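Slr0280 protein (Synechocystis sp., PDB 5H3K) is of unknown function but contains a region of the NAGPA family, suggesting that it may act as a phosphodiester glycosidase. Local coordinates at residues M313-P316 with T317-Q320; A353-Q357 with Q358-S362; A372-D375 with Q376-T380; N484-S487 with T488-F492. All coordinates share one frame; numbering follows the deposited sequence.

Contact 1 of 4, residues M313-P316 with T317-Q320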
loop_
_atom_site.group_PDB
_atom_site.type_symbol
_atom_site.label_atom_id
_atom_site.label_comp_id
_atom_site.label_asym_id
_atom_site.label_seq_id
_atom_site.Cartn_x
_atom_site.Cartn_y
_atom_site.Cartn_z
ATOM N N MET A 313 8.063 3.012 6.657
ATOM C CA MET A 313 7.449 2.620 7.919
ATOM C C MET A 313 6.340 3.573 8.299
ATOM O O MET A 313 6.424 4.767 8.016
ATOM C CB MET A 313 8.486 2.622 9.044
ATOM C CG MET A 313 9.691 1.819 8.725
ATOM S SD MET A 313 9.403 0.058 8.808
ATOM C CE MET A 313 9.624 -0.274 10.541
ATOM N N ALA A 314 5.307 3.034 8.947
ATOM C CA ALA A 314 4.154 3.811 9.422
ATOM C C ALA A 314 4.602 5.029 10.219
ATOM O O ALA A 314 4.091 6.141 10.040
ATOM C CB ALA A 314 3.256 2.945 10.280
ATOM N N ASN A 315 5.533 4.793 11.132
ATOM C CA ASN A 315 6.256 5.880 11.782
ATOM C C ASN A 315 7.596 6.056 11.067
ATOM O O ASN A 315 8.467 5.185 11.121
ATOM C CB ASN A 315 6.428 5.589 13.280
ATOM C CG ASN A 315 6.959 6.791 14.044
ATOM O OD1 ASN A 315 7.968 7.392 13.656
ATOM N ND2 ASN A 315 6.283 7.144 15.135
ATOM N N PRO A 316 7.764 7.187 10.363
ATOM C CA PRO A 316 8.880 7.343 9.430
ATOM C C PRO A 316 10.252 7.223 10.086
ATOM O O PRO A 316 11.224 6.973 9.384
ATOM C CB PRO A 316 8.666 8.748 8.859
ATOM C CG PRO A 316 7.209 9.025 9.070
ATOM C CD PRO A 316 6.885 8.367 10.377
ATOM N N THR A 317 10.338 7.400 11.405
ATOM C CA THR A 317 11.636 7.364 12.073
ATOM C C THR A 317 11.732 6.400 13.261
ATOM O O THR A 317 12.696 6.449 14.020
ATOM C CB THR A 317 12.080 8.782 12.540
ATOM O OG1 THR A 317 11.197 9.241 13.560
ATOM C CG2 THR A 317 12.058 9.761 11.374
ATOM N N MET A 318 10.740 5.535 13.449
ATOM C CA MET A 318 10.924 4.446 14.399
ATOM C C MET A 318 10.195 3.170 13.974
ATOM O O MET A 318 9.357 3.188 13.050
ATOM C CB MET A 318 10.562 4.861 15.838
ATOM C CG MET A 318 9.095 4.964 16.136
ATOM S SD MET A 318 8.813 5.311 17.893
ATOM C CE MET A 318 7.032 5.398 17.950
ATOM N N ALA A 319 10.523 2.071 14.651
ATOM C CA ALA A 319 9.993 0.750 14.298
ATOM C C ALA A 319 8.551 0.519 14.742
ATOM O O ALA A 319 7.813 -0.229 14.097
ATOM C CB ALA A 319 10.889 -0.346 14.860
ATOM N N GLN A 320 8.150 1.134 15.846
ATOM C CA GLN A 320 6.817 0.907 16.370
ATOM C C GLN A 320 5.762 1.797 15.716
ATOM O O GLN A 320 5.876 3.032 15.690
ATOM C CB GLN A 320 6.769 1.058 17.896
ATOM C CG GLN A 320 5.348 0.891 18.467
ATOM C CD GLN A 320 5.318 0.797 19.977
ATOM O OE1 GLN A 320 5.668 1.747 20.676
ATOM N NE2 GLN A 320 4.891 -0.351 20.492
HETATM O O HOH W 1 6.810 2.374 12.029
HETATM O O HOH W 2 4.270 5.283 16.106
HETATM O O HOH W 3 8.614 9.956 13.250
#
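The flat carboxamide of Asn315 has the side chain of Met318 laid over one of its faces. CG of Met318 sits squarely above CG of Asn315 at 3.5 Å, and the chain, extended beyond CG, carries its CE methyl on to ND2 of Asn315, 3.4 Å away. The two side chains cross obliquely. Around the rim of the amide the contacts are polar. OD1 of Asn315 takes the backbone N-H of Thr317 at 3.3 Å, in the carbonyl plane and on a lone pair, with a nearly straight N-H...O angle of 160°. A weak bond from the N-H of Met318 reaches the same oxygen, and a water that donates to OD1 also bonds OG1 of Thr317. At the other end of the amide, ND2 of Asn315 gives one of its hydrogens to a second water at 2.9 Å, which passes one on to the backbone O of Gln320. With CG anti to the backbone N (chi1 -170°), the amide folds back over the following residues, its oxygen placed among their N-H groups. Beneath it, Asn315 O accepts from Met318 N at 3.3 Å, the donor lying well above the carbonyl plane. A further water ties Asn315 N to Met318 O. Lower in the loop, the bent side chain of Met313 brings CE to 3.9 Å from CA of Ala319. Asn315 thus opens a type I beta turn with its carbonyl and an Asx turn with its side chain, a nested pair that bends the loop joining strand 307-313 to strand 323-324.

Contact 2 of 4, residues A353-Q357 with Q358-S362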
loop_
_atom_site.group_PDB
_atom_site.type_symbol
_atom_site.label_atom_id
_atom_site.label_comp_id
_atom_site.label_asym_id
_atom_site.label_seq_id
_atom_site.Cartn_x
_atom_site.Cartn_y
_atom_site.Cartn_z
ATOM N N ALA A 353 12.291 -8.642 7.895
ATOM C CA ALA A 353 13.330 -7.725 7.447
ATOM C C ALA A 353 12.796 -6.442 6.823
ATOM O O ALA A 353 11.889 -6.470 5.995
ATOM C CB ALA A 353 14.258 -8.424 6.465
ATOM N N VAL A 354 13.371 -5.309 7.220
ATOM C CA VAL A 354 13.093 -4.039 6.546
ATOM C C VAL A 354 14.387 -3.251 6.570
ATOM O O VAL A 354 14.898 -2.948 7.652
ATOM C CB VAL A 354 12.020 -3.188 7.284
ATOM C CG1 VAL A 354 11.835 -1.857 6.574
ATOM C CG2 VAL A 354 10.666 -3.913 7.409
ATOM N N TRP A 355 14.936 -2.919 5.403
ATOM C CA TRP A 355 16.146 -2.082 5.386
ATOM C C TRP A 355 16.228 -1.133 4.187
ATOM O O TRP A 355 15.693 -1.418 3.108
ATOM C CB TRP A 355 17.429 -2.927 5.530
ATOM C CG TRP A 355 17.952 -3.697 4.312
ATOM C CD1 TRP A 355 19.001 -3.344 3.505
ATOM C CD2 TRP A 355 17.496 -4.980 3.830
ATOM N NE1 TRP A 355 19.217 -4.314 2.547
ATOM C CE2 TRP A 355 18.314 -5.316 2.723
ATOM C CE3 TRP A 355 16.479 -5.854 4.221
ATOM C CZ2 TRP A 355 18.136 -6.510 2.007
ATOM C CZ3 TRP A 355 16.298 -7.023 3.503
ATOM C CH2 TRP A 355 17.126 -7.347 2.408
ATOM N N SER A 356 16.892 -0.002 4.384
ATOM C CA SER A 356 17.035 0.977 3.308
ATOM C C SER A 356 18.306 1.775 3.482
ATOM O O SER A 356 18.656 2.141 4.602
ATOM C CB SER A 356 15.828 1.917 3.237
ATOM O OG SER A 356 15.784 2.780 4.347
ATOM N N GLN A 357 18.982 2.049 2.370
ATOM C CA GLN A 357 20.296 2.705 2.385
ATOM C C GLN A 357 21.248 2.117 3.440
ATOM O O GLN A 357 21.924 2.847 4.175
ATOM C CB GLN A 357 20.131 4.235 2.495
ATOM C CG GLN A 357 19.225 4.779 1.373
ATOM C CD GLN A 357 19.035 6.294 1.406
ATOM O OE1 GLN A 357 18.572 6.891 0.434
ATOM N NE2 GLN A 357 19.385 6.915 2.521
ATOM N N GLN A 358 21.267 0.783 3.498
ATOM C CA GLN A 358 22.074 -0.014 4.430
ATOM C C GLN A 358 21.741 0.207 5.902
ATOM O O GLN A 358 22.520 -0.151 6.781
ATOM C CB GLN A 358 23.581 0.182 4.194
ATOM C CG GLN A 358 24.081 -0.343 2.849
ATOM C CD GLN A 358 25.599 -0.543 2.812
ATOM O OE1 GLN A 358 26.227 -0.867 3.822
ATOM N NE2 GLN A 358 26.185 -0.361 1.636
ATOM N N ASN A 359 20.586 0.799 6.157
ATOM C CA ASN A 359 20.091 1.015 7.514
ATOM C C ASN A 359 18.967 0.025 7.843
ATOM O O ASN A 359 17.891 0.055 7.232
ATOM C CB ASN A 359 19.579 2.455 7.637
ATOM C CG ASN A 359 19.114 2.790 9.034
ATOM O OD1 ASN A 359 19.760 2.430 10.022
ATOM N ND2 ASN A 359 17.977 3.476 9.129
ATOM N N TRP A 360 19.205 -0.849 8.817
ATOM C CA TRP A 360 18.242 -1.900 9.143
ATOM C C TRP A 360 17.196 -1.432 10.140
ATOM O O TRP A 360 17.486 -1.210 11.318
ATOM C CB TRP A 360 18.975 -3.140 9.663
ATOM C CG TRP A 360 19.701 -3.825 8.556
ATOM C CD1 TRP A 360 20.863 -3.422 7.965
ATOM C CD2 TRP A 360 19.290 -5.016 7.869
ATOM N NE1 TRP A 360 21.206 -4.298 6.954
ATOM C CE2 TRP A 360 20.260 -5.285 6.879
ATOM C CE3 TRP A 360 18.194 -5.874 7.993
ATOM C CZ2 TRP A 360 20.167 -6.391 6.015
ATOM C CZ3 TRP A 360 18.109 -6.973 7.143
ATOM C CH2 TRP A 360 19.088 -7.224 6.176
ATOM N N ARG A 361 15.973 -1.280 9.657
ATOM C CA ARG A 361 14.866 -0.847 10.498
ATOM C C ARG A 361 14.306 -2.028 11.294
ATOM O O ARG A 361 13.838 -1.860 12.421
ATOM C CB ARG A 361 13.770 -0.225 9.638
ATOM C CG ARG A 361 14.221 0.982 8.809
ATOM C CD ARG A 361 14.396 2.242 9.659
ATOM N NE ARG A 361 13.220 2.569 10.473
ATOM C CZ ARG A 361 12.252 3.416 10.111
ATOM N NH1 ARG A 361 12.286 4.024 8.926
ATOM N NH2 ARG A 361 11.233 3.651 10.935
ATOM N N SER A 362 14.349 -3.219 10.699
ATOM C CA SER A 362 13.848 -4.428 11.340
ATOM C C SER A 362 14.587 -5.630 10.766
ATOM O O SER A 362 14.858 -5.669 9.577
ATOM C CB SER A 362 12.347 -4.555 11.098
ATOM O OG SER A 362 11.819 -5.600 11.903
HETATM O O HOH W 4 17.419 4.925 6.210
#
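Val354 to Ser356 and Asn359 to Ser362 run antiparallel, paired at Ser356 with Asn359 by two backbone hydrogen bonds and slipped by one residue at the far end, where Val354 O accepts from both Arg361 N (2.8 Å) and Ser362 N (3.1 Å). On the face carrying both tryptophans, Trp355 and Trp360 lie side by side and point the same way. Their indoles form an offset stack, the five-membered ring of Trp355 and the six-membered ring of Trp360 having centroids 4.1 Å apart and planes only 9° from parallel. CB of Trp355 adds a CH-pi contact, 3.8 Å from the centroid of the five-membered ring of Trp360. The Trp355 side chain swings between its own backbone N and carbonyl carbon (chi1 78°), which brings the indole over its neighbour, while its NE1 bonds Phe495 O. The whole is a beta hairpin closed by a type I' turn, Gln357 and Gln358 taking the left-handed backbone angles this turn needs, with a classic beta bulge where Arg361 and Ser362 both oppose Val354. Replacing Trp355 with an alanine would probably leave one face of Trp360 without its stacking partner and Phe495 O without the indole N-H. Beside the stack, CB of Ala353 approaches CZ3 of Trp360 at 4.2 Å. On the other face, CB of Val354 lies 4.1 Å from CB of Ser362, while at the bulge CG1 of Val354 meets CB of Arg361 at 4.0 Å.

Contact 3 of 4, residues A372-D375 with Q376-T380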
loop_
_atom_site.group_PDB
_atom_site.type_symbol
_atom_site.label_atom_id
_atom_site.label_comp_id
_atom_site.label_asym_id
_atom_site.label_seq_id
_atom_site.Cartn_x
_atom_site.Cartn_y
_atom_site.Cartn_z
ATOM N N ALA A 372 15.403 -7.863 -2.345
ATOM C CA ALA A 372 16.319 -6.754 -2.103
ATOM C C ALA A 372 16.628 -6.090 -3.428
ATOM O O ALA A 372 16.508 -6.724 -4.477
ATOM C CB ALA A 372 17.608 -7.244 -1.426
ATOM N N TRP A 373 17.018 -4.821 -3.391
ATOM C CA TRP A 373 17.225 -4.071 -4.622
ATOM C C TRP A 373 18.145 -2.885 -4.434
ATOM O O TRP A 373 18.415 -2.473 -3.304
ATOM C CB TRP A 373 15.877 -3.578 -5.185
ATOM C CG TRP A 373 15.207 -2.530 -4.345
ATOM C CD1 TRP A 373 15.345 -1.179 -4.458
ATOM C CD2 TRP A 373 14.269 -2.748 -3.283
ATOM N NE1 TRP A 373 14.573 -0.542 -3.522
ATOM C CE2 TRP A 373 13.895 -1.480 -2.792
ATOM C CE3 TRP A 373 13.715 -3.895 -2.693
ATOM C CZ2 TRP A 373 12.988 -1.319 -1.742
ATOM C CZ3 TRP A 373 12.816 -3.736 -1.641
ATOM C CH2 TRP A 373 12.458 -2.459 -1.181
ATOM N N ASN A 374 18.625 -2.329 -5.545
ATOM C CA ASN A 374 19.392 -1.087 -5.485
ATOM C C ASN A 374 18.747 -0.025 -6.377
ATOM O O ASN A 374 17.714 -0.282 -7.018
ATOM C CB ASN A 374 20.876 -1.313 -5.837
ATOM C CG ASN A 374 21.083 -1.866 -7.263
ATOM O OD1 ASN A 374 20.276 -1.622 -8.166
ATOM N ND2 ASN A 374 22.179 -2.608 -7.463
ATOM N N ASP A 375 19.347 1.157 -6.428
ATOM C CA ASP A 375 18.762 2.257 -7.199
ATOM C C ASP A 375 19.157 2.236 -8.671
ATOM O O ASP A 375 18.892 3.186 -9.413
ATOM C CB ASP A 375 19.111 3.601 -6.573
ATOM C CG ASP A 375 18.344 3.854 -5.314
ATOM O OD1 ASP A 375 17.451 3.030 -4.985
ATOM O OD2 ASP A 375 18.630 4.868 -4.646
ATOM N N GLN A 376 19.785 1.146 -9.084
ATOM C CA GLN A 376 20.097 0.932 -10.484
ATOM C C GLN A 376 19.132 -0.092 -11.089
ATOM O O GLN A 376 19.250 -0.484 -12.252
ATOM C CB GLN A 376 21.572 0.563 -10.619
ATOM C CG GLN A 376 22.456 1.670 -10.001
ATOM C CD GLN A 376 23.835 1.207 -9.591
ATOM O OE1 GLN A 376 24.668 0.858 -10.430
ATOM N NE2 GLN A 376 24.089 1.207 -8.282
ATOM N N GLY A 377 18.142 -0.490 -10.298
ATOM C CA GLY A 377 17.065 -1.325 -10.798
ATOM C C GLY A 377 17.323 -2.814 -10.717
ATOM O O GLY A 377 16.532 -3.615 -11.209
ATOM N N GLN A 378 18.432 -3.195 -10.097
ATOM C CA GLN A 378 18.742 -4.605 -9.914
ATOM C C GLN A 378 18.040 -5.155 -8.678
ATOM O O GLN A 378 17.929 -4.462 -7.665
ATOM C CB GLN A 378 20.248 -4.797 -9.772
ATOM C CG GLN A 378 21.024 -4.424 -11.039
ATOM C CD GLN A 378 22.512 -4.399 -10.802
ATOM O OE1 GLN A 378 22.991 -3.749 -9.870
ATOM N NE2 GLN A 378 23.257 -5.124 -11.632
ATOM N N THR A 379 17.584 -6.403 -8.772
ATOM C CA THR A 379 16.883 -7.073 -7.663
ATOM C C THR A 379 17.455 -8.454 -7.372
ATOM O O THR A 379 18.143 -9.045 -8.202
ATOM C CB THR A 379 15.371 -7.253 -7.945
ATOM O OG1 THR A 379 15.197 -8.105 -9.088
ATOM C CG2 THR A 379 14.689 -5.918 -8.199
ATOM N N THR A 380 17.157 -8.969 -6.184
ATOM C CA THR A 380 17.411 -10.369 -5.860
ATOM C C THR A 380 16.306 -10.856 -4.933
ATOM O O THR A 380 15.718 -10.054 -4.201
ATOM C CB THR A 380 18.806 -10.603 -5.207
ATOM O OG1 THR A 380 19.164 -11.981 -5.341
ATOM C CG2 THR A 380 18.808 -10.240 -3.706
#
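Asn374 holds CG between its backbone N and carbonyl carbon (chi1 61°), which tips its amide over the turn, while Gln378 sends CG beside its own N and extends to meet it. The turn is that of a beta hairpin between strands 369-373 and 379-392: a type I turn from Asn374 to Gly377 followed by a G1 bulge, with Asn374 N bonded to Gln378 O and a weak bond from Gly377 N to Asn374 O. Gly377 has positive phi (89°), where a side chain would be jammed against the preceding carbonyl oxygen. Asn374 OD1 accepts from Gln376 N at 3.0 Å, which closes an Asx turn, and from Gln378 N at 3.1 Å, the two donors coming from opposite faces of the amide. With an alanine in place of Asn374, the N-H groups of Gln376 and Gln378 would lack OD1, and the Gln378 amide, without ND2, would probably be set free to turn. Farther down, Ala372 and Thr380 exchange two backbone bonds, and CB of Trp373 touches CG2 of Thr379 at 4.0 Å. Across the turn, ND2 of Asn374 donates to OE1 of Gln378 at 2.8 Å, almost straight (170°) and on a lone pair in the carbonyl plane.

Contact 4 of 4, residues N484-S487 with T488-F492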
loop_
_atom_site.group_PDB
_atom_site.type_symbol
_atom_site.label_atom_id
_atom_site.label_comp_id
_atom_site.label_asym_id
_atom_site.label_seq_id
_atom_site.Cartn_x
_atom_site.Cartn_y
_atom_site.Cartn_z
ATOM N N ASN A 484 29.628 -7.069 13.463
ATOM C CA ASN A 484 29.784 -7.320 12.039
ATOM C C ASN A 484 28.618 -8.187 11.553
ATOM O O ASN A 484 28.443 -9.319 12.009
ATOM C CB ASN A 484 31.139 -8.002 11.781
ATOM C CG ASN A 484 31.483 -8.109 10.297
ATOM O OD1 ASN A 484 31.139 -9.092 9.637
ATOM N ND2 ASN A 484 32.186 -7.104 9.774
ATOM N N GLY A 485 27.827 -7.656 10.629
ATOM C CA GLY A 485 26.669 -8.379 10.128
ATOM C C GLY A 485 26.865 -8.940 8.732
ATOM O O GLY A 485 27.520 -8.322 7.889
ATOM N N ARG A 486 26.284 -10.110 8.483
ATOM C CA ARG A 486 26.381 -10.755 7.180
ATOM C C ARG A 486 25.079 -11.462 6.825
ATOM O O ARG A 486 24.553 -12.245 7.627
ATOM C CB ARG A 486 27.530 -11.762 7.177
ATOM C CG ARG A 486 27.707 -12.477 5.862
ATOM C CD ARG A 486 29.083 -13.130 5.787
ATOM N NE ARG A 486 29.215 -13.960 4.593
ATOM C CZ ARG A 486 30.114 -14.935 4.450
ATOM N NH1 ARG A 486 30.972 -15.205 5.426
ATOM N NH2 ARG A 486 30.153 -15.642 3.327
ATOM N N SER A 487 24.568 -11.202 5.622
ATOM C CA SER A 487 23.315 -11.821 5.183
ATOM C C SER A 487 23.577 -13.118 4.425
ATOM O O SER A 487 24.632 -13.292 3.824
ATOM C CB SER A 487 22.512 -10.872 4.294
ATOM O OG SER A 487 22.361 -9.622 4.931
ATOM N N THR A 488 22.603 -14.022 4.474
ATOM C CA THR A 488 22.614 -15.261 3.701
ATOM C C THR A 488 21.246 -15.342 3.037
ATOM O O THR A 488 20.234 -15.090 3.688
ATOM C CB THR A 488 22.844 -16.491 4.606
ATOM O OG1 THR A 488 24.115 -16.372 5.260
ATOM C CG2 THR A 488 22.828 -17.785 3.795
ATOM N N PRO A 489 21.196 -15.653 1.730
ATOM C CA PRO A 489 22.294 -15.933 0.788
ATOM C C PRO A 489 23.253 -14.756 0.621
ATOM O O PRO A 489 22.844 -13.604 0.770
ATOM C CB PRO A 489 21.571 -16.170 -0.555
ATOM C CG PRO A 489 20.138 -16.381 -0.232
ATOM C CD PRO A 489 19.866 -15.724 1.091
ATOM N N GLU A 490 24.505 -15.055 0.295
ATOM C CA GLU A 490 25.534 -14.026 0.110
ATOM C C GLU A 490 25.140 -12.864 -0.802
ATOM O O GLU A 490 25.544 -11.719 -0.563
ATOM C CB GLU A 490 26.829 -14.681 -0.373
ATOM C CG GLU A 490 28.076 -13.784 -0.325
ATOM C CD GLU A 490 28.459 -13.333 1.084
ATOM O OE1 GLU A 490 28.028 -13.965 2.079
ATOM O OE2 GLU A 490 29.208 -12.332 1.194
ATOM N N ALA A 491 24.348 -13.134 -1.839
ATOM C CA ALA A 491 23.975 -12.082 -2.786
ATOM C C ALA A 491 23.241 -10.910 -2.142
ATOM O O ALA A 491 23.272 -9.797 -2.671
ATOM C CB ALA A 491 23.147 -12.644 -3.943
ATOM N N PHE A 492 22.581 -11.148 -1.014
ATOM C CA PHE A 492 21.829 -10.087 -0.348
ATOM C C PHE A 492 22.745 -8.983 0.159
ATOM O O PHE A 492 22.324 -7.833 0.292
ATOM C CB PHE A 492 20.972 -10.640 0.792
ATOM C CG PHE A 492 19.606 -11.096 0.350
ATOM C CD1 PHE A 492 18.549 -10.198 0.287
ATOM C CD2 PHE A 492 19.380 -12.422 0.005
ATOM C CE1 PHE A 492 17.275 -10.614 -0.119
ATOM C CE2 PHE A 492 18.116 -12.853 -0.400
ATOM C CZ PHE A 492 17.065 -11.946 -0.467
HETATM O O HOH W 5 24.310 -14.790 7.473
HETATM O O HOH W 6 26.378 -15.643 3.304
#
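Arg486 stands near the end of an extended strand, and Glu490 follows the bend after it: the chain turns through a cis peptide bond before Pro489 and enters a short 3-10 segment, where Phe492 N bonds Pro489 O. The fold-back brings the two charged side chains together. Arg486, extended with CG anti to its backbone N (chi1 -180°), offers the side of its guanidinium, and Glu490, bent at chi2, swings its carboxylate across at about a right angle. NE and NH2 of Arg486 both grip the single oxygen OE1 of Glu490, at 2.8 Å and 3.0 Å, in the guanidinium plane. The carboxylate is turned 82° from that plane; NE meets OE1 on the syn side, and NH2 from above the carboxylate plane. A water donates to the same OE1 at 2.7 Å as well as to Ser487 O, and accepts from OG1 of Thr488. A second water links Arg486 O to that hydroxyl. On the inner side, CB of Ser487 packs on CB of Phe492 at 3.8 Å, and the phenyl ring leads on to Ala370, Ala372 and Leu384. Strand 481-488 thus passes through a cis-proline into a 3-10 segment, with the Arg486-Glu490 salt bridge spanning the bend, in the phosphodiester glycosidase family region.

The four contacts come in series along the chain, successive ones about 12, 14 and 15 Å apart between centres, while contact 1 lies about 23 to 24 Å from contacts 3 and 4. Contacts 2, 3 and 4 reach one mixed sheet, in which strands 379-392 and 481-488 are neighbours. Contact 1 lies in the loop after strand 307-313 and meets contact 2 through Arg361, whose guanidinium probably hydrogen-bonds Asn315 O. Elsewhere the joins are mostly van der Waals contacts: Ala372 CB of contact 3 lies 3.6 Å from Trp355 CZ2 and 3.5 Å from Phe492 CD1, while Trp355 CH2 packs on Phe492. Phe492 of contact 4 thus ties both hairpins to the bend after strand 481-488.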